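Local structure of putative metal-dependent isothiocyanate hydrolase SaxA (Pectobacterium carotovorum, 6BRM) at residues B[213-219]-B[247-251]; B[1-5]-B[12-16]. The protein probably hydrolyses plant isothiocyanates, using a pair of bound zinc ions in a fold of the metallo-beta-lactamase superfamily. One frame throughout, in Å; residues are numbered along the deposited sequence.

Contact 1. Residues B[213-219]-B[247-251]; sequences PTATIVA and KILIP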
# COMPACT_ATOMS: atom_id res chain seq x y z
N PRO B 213 3.18 18.45 -11.73
CA PRO B 213 3.18 19.93 -11.72
C PRO B 213 2.02 20.63 -12.43
O PRO B 213 1.83 21.83 -12.22
CB PRO B 213 4.51 20.28 -12.39
CG PRO B 213 4.81 19.12 -13.27
CD PRO B 213 4.27 17.91 -12.57
N THR B 214 1.26 19.90 -13.25
CA THR B 214 0.02 20.43 -13.84
C THR B 214 -1.08 20.61 -12.80
O THR B 214 -1.90 21.53 -12.91
CB THR B 214 -0.53 19.48 -14.92
OG1 THR B 214 -0.78 18.19 -14.33
CG2 THR B 214 0.45 19.33 -16.07
N ALA B 215 -1.10 19.72 -11.81
CA ALA B 215 -2.19 19.62 -10.86
C ALA B 215 -2.32 20.82 -9.93
O ALA B 215 -1.37 21.60 -9.75
CB ALA B 215 -2.05 18.35 -10.03
N THR B 216 -3.51 20.96 -9.35
CA THR B 216 -3.83 21.99 -8.37
C THR B 216 -4.23 21.30 -7.08
O THR B 216 -5.07 20.40 -7.11
CB THR B 216 -5.00 22.87 -8.86
OG1 THR B 216 -4.81 23.22 -10.24
CG2 THR B 216 -5.12 24.14 -8.03
N ILE B 217 -3.65 21.72 -5.96
CA ILE B 217 -3.91 21.07 -4.66
C ILE B 217 -4.96 21.86 -3.87
O ILE B 217 -4.78 23.05 -3.63
CB ILE B 217 -2.62 20.95 -3.80
CG1 ILE B 217 -1.41 20.49 -4.63
CG2 ILE B 217 -2.86 20.01 -2.62
CD1 ILE B 217 -1.62 19.22 -5.44
N VAL B 218 -6.03 21.18 -3.48
CA VAL B 218 -7.02 21.73 -2.54
C VAL B 218 -6.73 21.17 -1.15
O VAL B 218 -6.90 19.97 -0.90
CB VAL B 218 -8.46 21.38 -2.97
CG1 VAL B 218 -9.47 21.88 -1.94
CG2 VAL B 218 -8.76 21.95 -4.35
N ALA B 219 -6.30 22.05 -0.24
CA ALA B 219 -6.02 21.67 1.15
C ALA B 219 -7.33 21.52 1.93
O ALA B 219 -8.29 22.25 1.68
CB ALA B 219 -5.12 22.70 1.81
N LYS B 247 -0.92 27.71 -6.86
CA LYS B 247 -1.32 26.32 -7.13
C LYS B 247 -1.86 25.57 -5.90
O LYS B 247 -2.47 24.51 -6.06
CB LYS B 247 -0.16 25.54 -7.75
CG LYS B 247 0.02 25.79 -9.24
CD LYS B 247 1.08 24.89 -9.84
CE LYS B 247 0.97 24.84 -11.35
NZ LYS B 247 -0.21 24.05 -11.82
N ILE B 248 -1.62 26.10 -4.70
CA ILE B 248 -2.17 25.51 -3.46
C ILE B 248 -3.42 26.28 -3.05
O ILE B 248 -3.33 27.37 -2.47
CB ILE B 248 -1.13 25.50 -2.30
CG1 ILE B 248 0.24 24.97 -2.76
CG2 ILE B 248 -1.65 24.68 -1.12
CD1 ILE B 248 0.20 23.69 -3.56
N LEU B 249 -4.59 25.72 -3.36
CA LEU B 249 -5.87 26.26 -2.90
C LEU B 249 -6.10 25.87 -1.44
O LEU B 249 -5.99 24.70 -1.09
CB LEU B 249 -7.03 25.75 -3.77
CG LEU B 249 -7.40 26.55 -5.03
CD1 LEU B 249 -8.15 27.82 -4.67
CD2 LEU B 249 -6.17 26.87 -5.88
N ILE B 250 -6.39 26.86 -0.60
CA ILE B 250 -6.64 26.64 0.83
C ILE B 250 -7.96 27.34 1.18
O ILE B 250 -7.96 28.46 1.69
CB ILE B 250 -5.47 27.17 1.71
CG1 ILE B 250 -4.11 26.80 1.11
CG2 ILE B 250 -5.58 26.58 3.11
CD1 ILE B 250 -2.93 27.42 1.84
N PRO B 251 -9.09 26.67 0.92
CA PRO B 251 -10.39 27.33 1.02
C PRO B 251 -10.86 27.53 2.45
O PRO B 251 -10.51 26.74 3.34
CB PRO B 251 -11.32 26.35 0.31
CG PRO B 251 -10.74 25.02 0.66
CD PRO B 251 -9.25 25.22 0.68

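Contact 2. Residues B[1-5]-B[12-16]; sequences MKLTQ and VLQYA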
# COMPACT_ATOMS: atom_id res chain seq x y z
N MET B 1 -17.08 21.24 -12.43
CA MET B 1 -17.27 20.84 -11.00
C MET B 1 -17.66 22.02 -10.12
O MET B 1 -17.44 23.18 -10.48
CB MET B 1 -15.98 20.25 -10.43
CG MET B 1 -15.64 18.87 -10.93
SD MET B 1 -13.90 18.44 -10.66
CE MET B 1 -13.67 18.90 -8.95
N LYS B 2 -18.23 21.68 -8.97
CA LYS B 2 -18.35 22.59 -7.84
C LYS B 2 -18.01 21.81 -6.58
O LYS B 2 -18.82 20.99 -6.12
CB LYS B 2 -19.76 23.20 -7.76
CG LYS B 2 -19.90 24.54 -8.47
CD LYS B 2 -21.34 24.85 -8.86
CE LYS B 2 -22.24 25.10 -7.65
NZ LYS B 2 -23.67 25.15 -8.04
N LEU B 3 -16.81 22.02 -6.05
CA LEU B 3 -16.38 21.47 -4.77
C LEU B 3 -16.55 22.55 -3.71
O LEU B 3 -16.03 23.66 -3.87
CB LEU B 3 -14.90 21.03 -4.84
CG LEU B 3 -14.39 19.94 -3.88
CD1 LEU B 3 -12.87 20.02 -3.77
CD2 LEU B 3 -14.99 20.00 -2.48
N THR B 4 -17.26 22.23 -2.63
CA THR B 4 -17.43 23.12 -1.48
C THR B 4 -16.73 22.53 -0.27
O THR B 4 -17.03 21.41 0.13
CB THR B 4 -18.92 23.33 -1.13
OG1 THR B 4 -19.69 23.51 -2.33
CG2 THR B 4 -19.11 24.53 -0.22
N GLN B 5 -15.79 23.27 0.31
CA GLN B 5 -15.23 22.93 1.62
C GLN B 5 -16.30 23.26 2.65
O GLN B 5 -16.82 24.38 2.66
CB GLN B 5 -13.95 23.74 1.88
CG GLN B 5 -13.26 23.49 3.23
CD GLN B 5 -12.72 22.07 3.40
OE1 GLN B 5 -12.50 21.36 2.42
NE2 GLN B 5 -12.51 21.67 4.64
N VAL B 12 -19.10 18.92 -0.07
CA VAL B 12 -20.09 18.55 -1.08
C VAL B 12 -19.51 18.79 -2.47
O VAL B 12 -18.84 19.80 -2.70
CB VAL B 12 -21.47 19.23 -0.90
CG1 VAL B 12 -22.08 18.83 0.44
CG2 VAL B 12 -21.40 20.75 -1.00
N LEU B 13 -19.78 17.85 -3.37
CA LEU B 13 -19.15 17.80 -4.69
C LEU B 13 -20.22 17.60 -5.75
O LEU B 13 -20.79 16.50 -5.86
CB LEU B 13 -18.15 16.64 -4.72
CG LEU B 13 -17.52 16.22 -6.05
CD1 LEU B 13 -16.94 17.41 -6.81
CD2 LEU B 13 -16.44 15.17 -5.81
N GLN B 14 -20.51 18.65 -6.52
CA GLN B 14 -21.41 18.55 -7.66
C GLN B 14 -20.60 18.13 -8.90
O GLN B 14 -19.84 18.93 -9.44
CB GLN B 14 -22.16 19.86 -7.90
CG GLN B 14 -23.27 19.75 -8.94
CD GLN B 14 -24.46 20.67 -8.71
OE1 GLN B 14 -24.82 20.98 -7.57
NE2 GLN B 14 -25.10 21.09 -9.80
N TYR B 15 -20.77 16.87 -9.31
CA TYR B 15 -19.94 16.26 -10.36
C TYR B 15 -20.82 15.49 -11.35
O TYR B 15 -21.54 14.56 -10.95
CB TYR B 15 -18.92 15.31 -9.71
CG TYR B 15 -17.78 14.88 -10.63
CD1 TYR B 15 -17.98 13.89 -11.59
CD2 TYR B 15 -16.51 15.44 -10.51
CE1 TYR B 15 -16.94 13.48 -12.42
CE2 TYR B 15 -15.47 15.03 -11.34
CZ TYR B 15 -15.70 14.05 -12.29
OH TYR B 15 -14.68 13.65 -13.12
N ALA B 16 -20.77 15.88 -12.62
CA ALA B 16 -21.49 15.22 -13.72
C ALA B 16 -23.01 15.19 -13.52
O ALA B 16 -23.67 14.18 -13.76
CB ALA B 16 -20.94 13.82 -13.95

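Contact 1. Residues B[213-219]-B[247-251]
Ile217 and Ile248, bridge partners in two parallel strands, lie side by side and point the same way. These strands, 216-220 and 248-249, are the two arms of a beta-alpha-beta unit whose connection carries helix 232-241. The register follows from the backbone: Ile217 N donates to Lys247 O, Leu249 N to Ile217 O, and Ala219 N to Leu249 O with a nearly straight N-H...O angle of 176°. On the isoleucine face, Ile248 CD1 reaches Ile217 CG1 at 3.7 Å, because the chi1 and chi2 torsions of Ile248 together fold the delta carbon back toward the neighbouring strand; helices 203-211 and 232-241 cover this side. The other face carries Val218 and Leu249, which both touch Met257 of strand 256-258. Here Thr216 CG2 meets Leu249 CD2 at an angle, 3.6 Å away. Beyond the bridged residues, Pro251 brings CD to 3.3 Å from Ala219 O, with CG next nearest. At the opposite end Lys247 runs along the loop residues 213-215, extended as far as CE. A final bend (chi4 -72°) then turns NZ to Pro213 O at 3.0 Å, with a weak second bond from NZ to Ala215 O at 3.4 Å.

Contact 2. Residues B[1-5]-B[12-16]
Met1 and Tyr15 cross obliquely at the end of an antiparallel strand pair, and this corner belongs to the tightly packed side of the contact. Met1 CG lies 3.6 Å from Tyr15 CD2, while Met1 SD sits 5.0 Å from the centroid of the Tyr15 ring and 72° off its normal, a Met-aromatic contact. Tyr15 CG is anti to the backbone N (chi1 -165°), which turns the ring back toward the first residue, and its hydroxyl is hydrogen-bonded to Lys157 O. The methyl of Met1 continues inward, CE standing 4.2 Å from Leu13 CD1. Leu3 and Leu13, the non-hydrogen-bonded pair, point to this same face, where residues of strand 159-163 of the other sheet, Ile159 and Ile161, pack against them.

The reverse face is uneven. Its loose, solvent-facing part is the pair Lys2 and Gln14, whose side chains meet only through their beta carbons, 4.1 Å apart, and Lys2 is exposed. At the other end of that face Thr4 and Val12 pack closely, lying side by side with Val12 CG2 3.5 Å from Thr4 OG1, whose hydrogen-bonding partner is Thr256 OG1.

Between the faces the backbone fixes the register: Lys2 and Gln14 exchange two hydrogen bonds, as do Thr4 and Val12, the straightest being Thr4 N to Val12 O (2.9 Å). The strand axes, 4.8 Å apart, are antiparallel at 178°, and with the short link between strands 2-7 and 10-15 this makes a beta hairpin, consistent with the N-terminal hairpin of the metallo-beta-lactamase alpha-beta/beta-alpha sandwich.

The two contacts belong to different sheets of the sandwich. Contact 1 adds 248-249 as the outermost strand of one sheet within this chain, by parallel pairing across a helical crossover; contact 2 joins two inner strands of the other sheet, by antiparallel pairing across a short turn. Both are partly buried, each with an apolar face turned to the opposite sheet. Their other faces differ: helices cover that of contact 1, whereas contact 2 has Lys2, Gln14, Thr4 and one apolar residue, Val12. The contacts meet where Val218 CG1 approaches Leu3 CD1 at 4.3 Å and Pro251 CG packs on Gln5 CB at 3.7 Å. Gln5 also bonds to Ser220, next to the zinc ligand His221.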